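PDB 4NES: UDP-N-acetylglucosamine 2-epimerase from Methanocaldococcus jannaschii, which probably catalyses the reversible epimerisation at C-2 of UDP-N-acetylglucosamine to UDP-N-acetylmannosamine, working as a homodimer. Local coordinates for residues 35-39 with 62-66; 2-8 with 29-35; 80-84 with 105-111. All coordinates share one frame. Residues are numbered along the deposited sequence.

Interaction 1: residues 35-39 with 62-66; sequences TNQHY and IGSGT. With UD1 (uridine-diphosphate-N-acetylglucosamine), chain B.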
loop_
_atom_site.group_PDB
_atom_site.type_symbol
_atom_site.label_atom_id
_atom_site.label_comp_id
_atom_site.label_asym_id
_atom_site.label_seq_id
_atom_site.Cartn_x
_atom_site.Cartn_y
_atom_site.Cartn_z
ATOM N N THR A 35 -7.282 1.563 -17.301
ATOM C CA THR A 35 -8.210 0.830 -16.442
ATOM C C THR A 35 -9.653 1.195 -16.747
ATOM O O THR A 35 -10.583 0.498 -16.318
ATOM C CB THR A 35 -7.977 1.121 -14.956
ATOM O OG1 THR A 35 -8.153 2.529 -14.737
ATOM C CG2 THR A 35 -6.583 0.692 -14.534
ATOM N N ASN A 36 -9.838 2.310 -17.453
ATOM C CA ASN A 36 -11.159 2.851 -17.733
ATOM C C ASN A 36 -11.909 3.141 -16.445
ATOM O O ASN A 36 -13.127 2.975 -16.381
ATOM C CB ASN A 36 -11.968 1.931 -18.659
ATOM C CG ASN A 36 -11.164 1.458 -19.855
ATOM O OD1 ASN A 36 -10.844 0.279 -19.955
ATOM N ND2 ASN A 36 -10.833 2.374 -20.770
ATOM N N GLN A 37 -11.166 3.572 -15.426
ATOM C CA GLN A 37 -11.768 4.101 -14.210
ATOM C C GLN A 37 -12.726 5.223 -14.584
ATOM O O GLN A 37 -13.860 5.274 -14.108
ATOM C CB GLN A 37 -10.696 4.603 -13.233
ATOM C CG GLN A 37 -11.320 5.113 -11.942
ATOM C CD GLN A 37 -10.315 5.547 -10.885
ATOM O OE1 GLN A 37 -9.141 5.160 -10.899
ATOM N NE2 GLN A 37 -10.779 6.371 -9.966
ATOM N N HIS A 38 -12.251 6.121 -15.450
ATOM C CA HIS A 38 -13.105 7.102 -16.116
ATOM C C HIS A 38 -13.453 6.601 -17.505
ATOM O O HIS A 38 -12.603 6.014 -18.182
ATOM C CB HIS A 38 -12.410 8.456 -16.197
ATOM C CG HIS A 38 -12.404 9.188 -14.895
ATOM N ND1 HIS A 38 -11.932 10.467 -14.756
ATOM C CD2 HIS A 38 -12.840 8.794 -13.675
ATOM C CE1 HIS A 38 -12.088 10.850 -13.496
ATOM N NE2 HIS A 38 -12.633 9.849 -12.823
ATOM N N TYR A 39 -14.696 6.839 -17.924
ATOM C CA TYR A 39 -15.251 6.216 -19.127
ATOM C C TYR A 39 -16.184 7.159 -19.881
ATOM O O TYR A 39 -16.361 7.012 -21.095
ATOM C CB TYR A 39 -16.002 4.926 -18.763
ATOM C CG TYR A 39 -16.846 5.085 -17.529
ATOM C CD1 TYR A 39 -18.146 5.550 -17.604
ATOM C CD2 TYR A 39 -16.323 4.795 -16.278
ATOM C CE1 TYR A 39 -18.911 5.718 -16.469
ATOM C CE2 TYR A 39 -17.076 4.963 -15.131
ATOM C CZ TYR A 39 -18.372 5.416 -15.233
ATOM O OH TYR A 39 -19.124 5.591 -14.100
ATOM N N ILE A 62 -12.877 -1.312 -15.940
ATOM C CA ILE A 62 -13.175 -1.463 -14.517
ATOM C C ILE A 62 -14.299 -0.526 -14.085
ATOM O O ILE A 62 -15.240 -0.930 -13.391
ATOM C CB ILE A 62 -11.938 -1.173 -13.650
ATOM C CG1 ILE A 62 -10.755 -2.051 -14.068
ATOM C CG2 ILE A 62 -12.267 -1.371 -12.169
ATOM C CD1 ILE A 62 -11.034 -3.537 -13.975
ATOM N N GLY A 63 -14.183 0.741 -14.470
ATOM C CA GLY A 63 -15.208 1.716 -14.150
ATOM C C GLY A 63 -15.358 2.004 -12.676
ATOM O O GLY A 63 -14.392 1.918 -11.905
ATOM N N SER A 64 -16.588 2.325 -12.288
ATOM C CA SER A 64 -16.884 2.819 -10.955
ATOM C C SER A 64 -17.164 1.714 -9.949
ATOM O O SER A 64 -17.523 0.591 -10.310
ATOM C CB SER A 64 -18.071 3.775 -11.008
ATOM O OG SER A 64 -17.783 4.845 -11.896
ATOM N N GLY A 65 -17.007 2.059 -8.679
ATOM C CA GLY A 65 -17.326 1.149 -7.599
ATOM C C GLY A 65 -16.745 1.677 -6.314
ATOM O O GLY A 65 -16.089 2.725 -6.293
ATOM N N THR A 66 -16.981 0.951 -5.229
ATOM C CA THR A 66 -16.367 1.306 -3.965
ATOM C C THR A 66 -14.879 0.971 -4.046
ATOM O O THR A 66 -14.445 0.284 -4.969
ATOM C CB THR A 66 -17.046 0.587 -2.793
ATOM O OG1 THR A 66 -17.127 -0.808 -3.085
ATOM C CG2 THR A 66 -18.462 1.127 -2.596
HETATM C "C1'" UD1 B . -11.247 10.078 -9.120
HETATM C "C2'" UD1 B . -10.062 10.065 -8.205
HETATM C "C3'" UD1 B . -9.678 11.408 -7.812
HETATM C "C4'" UD1 B . -9.471 12.312 -8.951
HETATM C "C5'" UD1 B . -10.646 12.252 -9.895
HETATM C "C6'" UD1 B . -10.400 12.990 -11.156
HETATM C "C7'" UD1 B . -9.925 7.961 -6.742
HETATM C "C8'" UD1 B . -10.324 7.312 -5.450
HETATM N "N2'" UD1 B . -10.393 9.309 -6.970
HETATM O "O1'" UD1 B . -12.331 10.608 -8.445
HETATM O "O3'" UD1 B . -8.478 11.349 -7.019
HETATM O "O4'" UD1 B . -9.288 13.648 -8.511
HETATM O "O5'" UD1 B . -10.925 10.907 -10.272
HETATM O "O6'" UD1 B . -11.524 13.556 -11.721
HETATM O "O7'" UD1 B . -9.234 7.359 -7.567
HETATM N N1 UD1 B . -18.360 8.986 -12.922
HETATM C C2 UD1 B . -18.971 9.061 -14.106
HETATM N N3 UD1 B . -18.277 8.930 -15.235
HETATM C C4 UD1 B . -16.956 8.706 -15.214
HETATM C C5 UD1 B . -16.287 8.625 -14.000
HETATM C C6 UD1 B . -17.024 8.775 -12.837
HETATM O O2 UD1 B . -20.169 9.260 -14.171
HETATM O O4 UD1 B . -16.264 8.573 -16.382
HETATM C C1B UD1 B . -19.113 9.146 -11.656
HETATM C C2B UD1 B . -19.742 7.910 -11.154
HETATM O "O2'" UD1 B . -20.966 8.223 -10.536
HETATM C C3B UD1 B . -18.799 7.435 -10.168
HETATM C C4B UD1 B . -18.318 8.703 -9.564
HETATM O O4B UD1 B . -18.264 9.643 -10.619
HETATM O O3B UD1 B . -19.338 6.550 -9.217
HETATM C C5B UD1 B . -16.970 8.575 -8.950
HETATM O O5B UD1 B . -15.982 8.027 -9.785
HETATM P PA UD1 B . -14.608 7.603 -9.200
HETATM O O1A UD1 B . -14.833 6.547 -8.162
HETATM O O2A UD1 B . -13.739 7.129 -10.319
HETATM O O3A UD1 B . -13.987 8.824 -8.444
HETATM P PB UD1 B . -13.814 10.340 -8.908
HETATM O O1B UD1 B . -14.704 11.179 -8.051
HETATM O O2B UD1 B . -13.980 10.476 -10.397
HETATM O O HOH W 1 -15.177 5.376 -11.743
#
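Loops 35-39 and 62-66 meet through two backbone bonds and one pair of hydroxyls. I62 N donates to T35 O (2.9 Å), and G63 N makes a weak bond to N36 O (3.1 Å). T35 OG1 accepts from Q37 N (3.3 Å), which forms an ST turn, and also pairs with T98. N36 is held on both side-chain atoms, OD1 by N61 N and ND2 by N59. Both loops follow parallel strands of the N-terminal domain of a GT-B fold, and they line the substrate pocket. Q37 NE2 donates to O7' (3.0 Å) and O2A (3.1 Å) of UD1, while Q37 OE1 bonds to T98. H38 NE2 gives its proton to UD1 O2B (2.8 Å), and R10 N occupies H38 ND1. Y39 N donates to the uracil oxygen UD1 O4 (2.8 Å), and UD1 C4 lies over one face of the Y39 ring. Y39 OH and S64 OG are hydrogen-bonded at 2.7 Å. One water joins Q37 O, S64 OG and UD1 O2A, each at 2.7 Å.

Interaction 2: residues 2-8 with 29-35; sequences KLSIILG and DWHIIHT
Six backbone hydrogen bonds join residues 2-8 to 29-35 in parallel register. L3 N donates to D29 O (2.9 Å), and H31 N to L3 O (3.3 Å). I5 N donates to H31 O (3.0 Å), and I33 N to I5 O (2.7 Å). L7 N donates to I33 O (3.0 Å), and T35 N to L7 O (2.9 Å). L3, I5 and L7 thus bond through both N and O. The paired residues are L3 with W30, S4 with H31, I5 with I32, I6 with I33 and L7 with H34. Strands 3-7 and 30-34 are extended; their axes approach to 4.6 Å and cross at -25°. H34 NE2 bonds to D44, and K2 NZ forms a salt bridge with E85. With helix 10-23 the strands make a beta-alpha-beta unit of the Rossmann-like N-terminal domain. L3, I5, L7, W30, I32 and H34 share the face on which helix 10-23 packs. L7 is p at chi1 and chi2, which lays CD1 over the H34 ring, 3.5 Å from its centroid and 2° off the normal, a CH-pi contact. L7 CD2 meets I32 CG2 (3.8 Å), and I5 CD1 meets W30 CE3 (3.9 Å). S4, I6, H31 and I33 point to the other face, where helix 67-85 covers I6 and I33. I6 and I33 are both m, t, with I6 CG1 and I33 CD1 4.1 Å apart. At the end G8 CA lies 3.3 Å from T35 OG1, which is hydrogen-bonded to T98 OG1; a CB on G8 would clash there.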
loop_
_atom_site.group_PDB
_atom_site.type_symbol
_atom_site.label_atom_id
_atom_site.label_comp_id
_atom_site.label_asym_id
_atom_site.label_seq_id
_atom_site.Cartn_x
_atom_site.Cartn_y
_atom_site.Cartn_z
ATOM N N LYS A 2 10.988 -2.447 -22.270
ATOM C CA LYS A 2 9.576 -2.269 -22.521
ATOM C C LYS A 2 8.963 -1.503 -21.358
ATOM O O LYS A 2 9.200 -1.821 -20.184
ATOM C CB LYS A 2 8.926 -3.645 -22.653
ATOM C CG LYS A 2 7.470 -3.641 -23.052
ATOM C CD LYS A 2 7.055 -5.083 -23.318
ATOM C CE LYS A 2 5.621 -5.204 -23.773
ATOM N NZ LYS A 2 5.324 -6.616 -24.158
ATOM N N LEU A 3 8.145 -0.515 -21.691
ATOM C CA LEU A 3 7.544 0.362 -20.707
ATOM C C LEU A 3 6.029 0.289 -20.833
ATOM O O LEU A 3 5.492 0.352 -21.940
ATOM C CB LEU A 3 8.028 1.794 -20.967
ATOM C CG LEU A 3 7.575 2.920 -20.039
ATOM C CD1 LEU A 3 8.661 3.990 -19.986
ATOM C CD2 LEU A 3 6.278 3.547 -20.505
ATOM N N SER A 4 5.338 0.173 -19.704
ATOM C CA SER A 4 3.878 0.259 -19.696
ATOM C C SER A 4 3.440 1.480 -18.904
ATOM O O SER A 4 3.864 1.669 -17.763
ATOM C CB SER A 4 3.247 -0.987 -19.068
ATOM O OG SER A 4 3.549 -2.152 -19.813
ATOM N N ILE A 5 2.598 2.310 -19.505
ATOM C CA ILE A 5 1.944 3.394 -18.781
ATOM C C ILE A 5 0.576 2.898 -18.359
ATOM O O ILE A 5 -0.184 2.398 -19.188
ATOM C CB ILE A 5 1.743 4.618 -19.672
ATOM C CG1 ILE A 5 3.091 5.189 -20.101
ATOM C CG2 ILE A 5 0.945 5.674 -18.929
ATOM C CD1 ILE A 5 2.977 6.299 -21.142
ATOM N N ILE A 6 0.268 3.000 -17.070
ATOM C CA ILE A 6 -1.048 2.625 -16.575
ATOM C C ILE A 6 -1.767 3.882 -16.109
ATOM O O ILE A 6 -1.240 4.621 -15.282
ATOM C CB ILE A 6 -0.932 1.634 -15.405
ATOM C CG1 ILE A 6 -0.132 0.411 -15.845
ATOM C CG2 ILE A 6 -2.320 1.244 -14.878
ATOM C CD1 ILE A 6 0.049 -0.634 -14.769
ATOM N N LEU A 7 -2.954 4.127 -16.659
ATOM C CA LEU A 7 -3.739 5.304 -16.302
ATOM C C LEU A 7 -5.223 4.963 -16.224
ATOM O O LEU A 7 -5.670 3.937 -16.740
ATOM C CB LEU A 7 -3.500 6.442 -17.309
ATOM C CG LEU A 7 -3.863 6.208 -18.784
ATOM C CD1 LEU A 7 -5.358 6.370 -19.054
ATOM C CD2 LEU A 7 -3.070 7.136 -19.695
ATOM N N GLY A 8 -5.988 5.845 -15.595
ATOM C CA GLY A 8 -7.417 5.622 -15.492
ATOM C C GLY A 8 -8.330 6.826 -15.646
ATOM O O GLY A 8 -9.479 6.652 -16.017
ATOM N N ASP A 29 9.983 0.883 -26.710
ATOM C CA ASP A 29 8.775 0.087 -26.876
ATOM C C ASP A 29 7.845 0.366 -25.693
ATOM O O ASP A 29 8.123 -0.047 -24.566
ATOM C CB ASP A 29 9.154 -1.395 -26.914
ATOM C CG ASP A 29 7.955 -2.312 -27.047
ATOM O OD1 ASP A 29 6.897 -1.860 -27.530
ATOM O OD2 ASP A 29 8.092 -3.500 -26.683
ATOM N N TRP A 30 6.750 1.064 -25.953
ATOM C CA TRP A 30 5.834 1.439 -24.884
ATOM C C TRP A 30 4.384 1.383 -25.339
ATOM O O TRP A 30 4.078 1.530 -26.525
ATOM C CB TRP A 30 6.159 2.848 -24.393
ATOM C CG TRP A 30 5.832 3.898 -25.407
ATOM C CD1 TRP A 30 6.619 4.311 -26.448
ATOM C CD2 TRP A 30 4.633 4.662 -25.483
ATOM N NE1 TRP A 30 5.977 5.284 -27.167
ATOM C CE2 TRP A 30 4.748 5.522 -26.596
ATOM C CE3 TRP A 30 3.460 4.711 -24.722
ATOM C CZ2 TRP A 30 3.744 6.415 -26.964
ATOM C CZ3 TRP A 30 2.463 5.599 -25.085
ATOM C CH2 TRP A 30 2.613 6.438 -26.195
ATOM N N HIS A 31 3.488 1.188 -24.377
ATOM C CA HIS A 31 2.061 1.209 -24.650
ATOM C C HIS A 31 1.311 1.624 -23.403
ATOM O O HIS A 31 1.899 1.717 -22.320
ATOM C CB HIS A 31 1.565 -0.156 -25.155
ATOM C CG HIS A 31 1.837 -0.400 -26.612
ATOM N ND1 HIS A 31 2.887 -1.157 -27.057
ATOM C CD2 HIS A 31 1.188 0.045 -27.724
ATOM C CE1 HIS A 31 2.884 -1.187 -28.385
ATOM N NE2 HIS A 31 1.866 -0.463 -28.805
ATOM N N ILE A 32 0.015 1.865 -23.566
ATOM C CA ILE A 32 -0.836 2.332 -22.483
ATOM C C ILE A 32 -1.809 1.235 -22.091
ATOM O O ILE A 32 -2.463 0.612 -22.946
ATOM C CB ILE A 32 -1.648 3.574 -22.902
ATOM C CG1 ILE A 32 -0.710 4.721 -23.292
ATOM C CG2 ILE A 32 -2.616 3.992 -21.797
ATOM C CD1 ILE A 32 -1.429 5.899 -23.936
ATOM N N ILE A 33 -1.898 1.007 -20.785
ATOM C CA ILE A 33 -2.951 0.201 -20.189
ATOM C C ILE A 33 -3.927 1.163 -19.514
ATOM O O ILE A 33 -3.564 1.898 -18.591
ATOM C CB ILE A 33 -2.397 -0.770 -19.128
ATOM C CG1 ILE A 33 -1.373 -1.737 -19.740
ATOM C CG2 ILE A 33 -3.542 -1.527 -18.452
ATOM C CD1 ILE A 33 -0.608 -2.527 -18.686
ATOM N N HIS A 34 -5.166 1.170 -19.993
ATOM C CA HIS A 34 -6.203 2.043 -19.457
ATOM C C HIS A 34 -7.125 1.195 -18.572
ATOM O O HIS A 34 -7.680 0.199 -19.034
ATOM C CB HIS A 34 -6.986 2.639 -20.632
ATOM C CG HIS A 34 -7.765 3.880 -20.314
ATOM N ND1 HIS A 34 -8.305 4.140 -19.065
ATOM C CD2 HIS A 34 -8.123 4.925 -21.093
ATOM C CE1 HIS A 34 -8.942 5.292 -19.092
ATOM N NE2 HIS A 34 -8.851 5.794 -20.316
ATOM N N THR A 35 -7.282 1.563 -17.301
ATOM C CA THR A 35 -8.210 0.830 -16.442
ATOM C C THR A 35 -9.653 1.195 -16.747
ATOM O O THR A 35 -10.583 0.498 -16.318
ATOM C CB THR A 35 -7.977 1.121 -14.956
ATOM O OG1 THR A 35 -8.153 2.529 -14.737
ATOM C CG2 THR A 35 -6.583 0.692 -14.534
#

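Interaction 3: residues 80-84 with 105-111; sequences KVLLK and VASKLKI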
loop_
_atom_site.group_PDB
_atom_site.type_symbol
_atom_site.label_atom_id
_atom_site.label_comp_id
_atom_site.label_asym_id
_atom_site.label_seq_id
_atom_site.Cartn_x
_atom_site.Cartn_y
_atom_site.Cartn_z
ATOM N N LYS A 80 -3.076 -9.636 -14.985
ATOM C CA LYS A 80 -3.189 -10.470 -16.177
ATOM C C LYS A 80 -2.402 -9.876 -17.344
ATOM O O LYS A 80 -1.668 -10.590 -18.041
ATOM C CB LYS A 80 -4.650 -10.643 -16.577
ATOM C CG LYS A 80 -5.456 -11.524 -15.637
ATOM C CD LYS A 80 -6.923 -11.537 -16.060
ATOM C CE LYS A 80 -7.778 -12.346 -15.106
ATOM N NZ LYS A 80 -9.224 -12.230 -15.461
ATOM N N VAL A 81 -2.528 -8.566 -17.540
ATOM C CA VAL A 81 -1.792 -7.894 -18.598
ATOM C C VAL A 81 -0.288 -7.901 -18.354
ATOM O O VAL A 81 0.483 -8.220 -19.260
ATOM C CB VAL A 81 -2.268 -6.453 -18.787
ATOM C CG1 VAL A 81 -1.425 -5.772 -19.859
ATOM C CG2 VAL A 81 -3.742 -6.428 -19.167
ATOM N N LEU A 82 0.136 -7.574 -17.135
ATOM C CA LEU A 82 1.570 -7.488 -16.858
ATOM C C LEU A 82 2.270 -8.845 -16.903
ATOM O O LEU A 82 3.444 -8.924 -17.278
ATOM C CB LEU A 82 1.853 -6.761 -15.538
ATOM C CG LEU A 82 1.409 -5.294 -15.488
ATOM C CD1 LEU A 82 1.832 -4.662 -14.174
ATOM C CD2 LEU A 82 1.946 -4.492 -16.675
ATOM N N LEU A 83 1.560 -9.909 -16.529
ATOM C CA LEU A 83 2.095 -11.266 -16.665
ATOM C C LEU A 83 2.312 -11.661 -18.125
ATOM O O LEU A 83 3.219 -12.439 -18.434
ATOM C CB LEU A 83 1.170 -12.279 -15.989
ATOM C CG LEU A 83 1.258 -12.323 -14.464
ATOM C CD1 LEU A 83 0.159 -13.201 -13.888
ATOM C CD2 LEU A 83 2.625 -12.819 -14.016
ATOM N N LYS A 84 1.475 -11.134 -19.014
ATOM C CA LYS A 84 1.591 -11.421 -20.433
ATOM C C LYS A 84 2.657 -10.564 -21.092
ATOM O O LYS A 84 3.515 -11.078 -21.816
ATOM C CB LYS A 84 0.258 -11.194 -21.132
ATOM C CG LYS A 84 0.368 -11.268 -22.639
ATOM C CD LYS A 84 -0.950 -10.924 -23.301
ATOM C CE LYS A 84 -0.863 -11.104 -24.801
ATOM N NZ LYS A 84 -2.178 -10.881 -25.450
ATOM N N VAL A 105 0.505 -4.045 -8.169
ATOM C CA VAL A 105 0.685 -5.211 -9.024
ATOM C C VAL A 105 2.143 -5.318 -9.455
ATOM O O VAL A 105 2.761 -6.374 -9.334
ATOM C CB VAL A 105 -0.211 -5.169 -10.286
ATOM C CG1 VAL A 105 0.188 -6.281 -11.245
ATOM C CG2 VAL A 105 -1.682 -5.292 -9.919
ATOM N N ALA A 106 2.688 -4.214 -9.956
ATOM C CA ALA A 106 4.052 -4.215 -10.462
ATOM C C ALA A 106 5.068 -4.587 -9.388
ATOM O O ALA A 106 5.971 -5.383 -9.630
ATOM C CB ALA A 106 4.391 -2.872 -11.092
ATOM N N SER A 107 4.905 -4.035 -8.192
ATOM C CA SER A 107 5.835 -4.297 -7.098
ATOM C C SER A 107 5.921 -5.779 -6.745
ATOM O O SER A 107 7.014 -6.300 -6.525
ATOM C CB SER A 107 5.467 -3.462 -5.862
ATOM O OG SER A 107 4.300 -3.949 -5.238
ATOM N N LYS A 108 4.786 -6.469 -6.703
ATOM C CA LYS A 108 4.805 -7.892 -6.376
ATOM C C LYS A 108 5.348 -8.742 -7.523
ATOM O O LYS A 108 5.811 -9.855 -7.308
ATOM C CB LYS A 108 3.415 -8.387 -5.966
ATOM C CG LYS A 108 2.887 -7.789 -4.655
ATOM C CD LYS A 108 3.683 -8.307 -3.449
ATOM C CE LYS A 108 3.133 -7.767 -2.126
ATOM N NZ LYS A 108 1.803 -8.361 -1.767
ATOM N N LEU A 109 5.295 -8.213 -8.747
ATOM C CA LEU A 109 5.864 -8.897 -9.901
ATOM C C LEU A 109 7.337 -8.548 -10.091
ATOM O O LEU A 109 7.974 -9.027 -11.032
ATOM C CB LEU A 109 5.096 -8.541 -11.173
ATOM C CG LEU A 109 3.668 -9.081 -11.314
ATOM C CD1 LEU A 109 3.063 -8.641 -12.648
ATOM C CD2 LEU A 109 3.628 -10.600 -11.179
ATOM N N LYS A 110 7.870 -7.719 -9.199
ATOM C CA LYS A 110 9.262 -7.260 -9.239
ATOM C C LYS A 110 9.568 -6.438 -10.494
ATOM O O LYS A 110 10.673 -6.488 -11.046
ATOM C CB LYS A 110 10.243 -8.419 -9.032
ATOM C CG LYS A 110 9.922 -9.207 -7.767
ATOM C CD LYS A 110 10.990 -10.219 -7.426
ATOM C CE LYS A 110 10.502 -11.116 -6.299
ATOM N NZ LYS A 110 11.610 -11.861 -5.636
ATOM N N ILE A 111 8.570 -5.673 -10.928
ATOM C CA ILE A 111 8.714 -4.740 -12.042
ATOM C C ILE A 111 8.886 -3.349 -11.462
ATOM O O ILE A 111 8.075 -2.910 -10.641
ATOM C CB ILE A 111 7.458 -4.746 -12.938
ATOM C CG1 ILE A 111 7.270 -6.116 -13.592
ATOM C CG2 ILE A 111 7.542 -3.642 -14.006
ATOM C CD1 ILE A 111 5.923 -6.294 -14.283
#
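Apolar side chains make this contact between helix 67-85 and the end of helix 97-108. L82 is the main piece. Its CA-to-CB bond points toward 105-111, and its m, t rotamer carries CD1 to V105 CG1 (3.7 Å) and within 4.4 Å of A106 CB. V105 is t at chi1, which turns CG1 to this meeting. L82 CB touches L109 CD1 (3.7 Å) and, more loosely, I111 CD1 (4.3 Å). L109 is also m, t, and it reaches both leucines. L83 starts out sideways at the exposed margin; its m, t rotamer brings CD2 to L109 CD2 (3.7 Å). A Schellman motif ends helix 97-108. K110 has positive phi (63°), and I111 N bonds back to A106 O at 2.9 Å. This turn brings I111 to the same side as L109 and V105. K108 NZ bonds to N97 and N132 of the second subunit. V105 also packs on L75 and I78 of helix 67-85. On the sheet side of the two helices, L82, A106 and I111 rest on V90 of strand 89-93, and L82 also touches I33 of strand 30-34.

In the fold
All three contacts belong to the N-terminal Rossmann-like domain of the GT-B fold, and they come in chain order 2, 1, 3. Interaction 2 lies within the parallel sheet. Interaction 1 continues from it through the shared T35, with centres about 16 Å apart; H38 N probably bonds to G8 O (2.9 Å). The sheet thus leads straight into the UD1 pocket at the C-terminal ends of its strands. Interaction 3 lies on one face of the sheet, about 12 Å from interaction 2, centre to centre, and I33 CD1 packs on V81 CG1 (3.5 Å). Its centre is about 20 Å from that of interaction 1. Helix 67-85 starts just after loop 62-66 and runs away from the pocket to interaction 3.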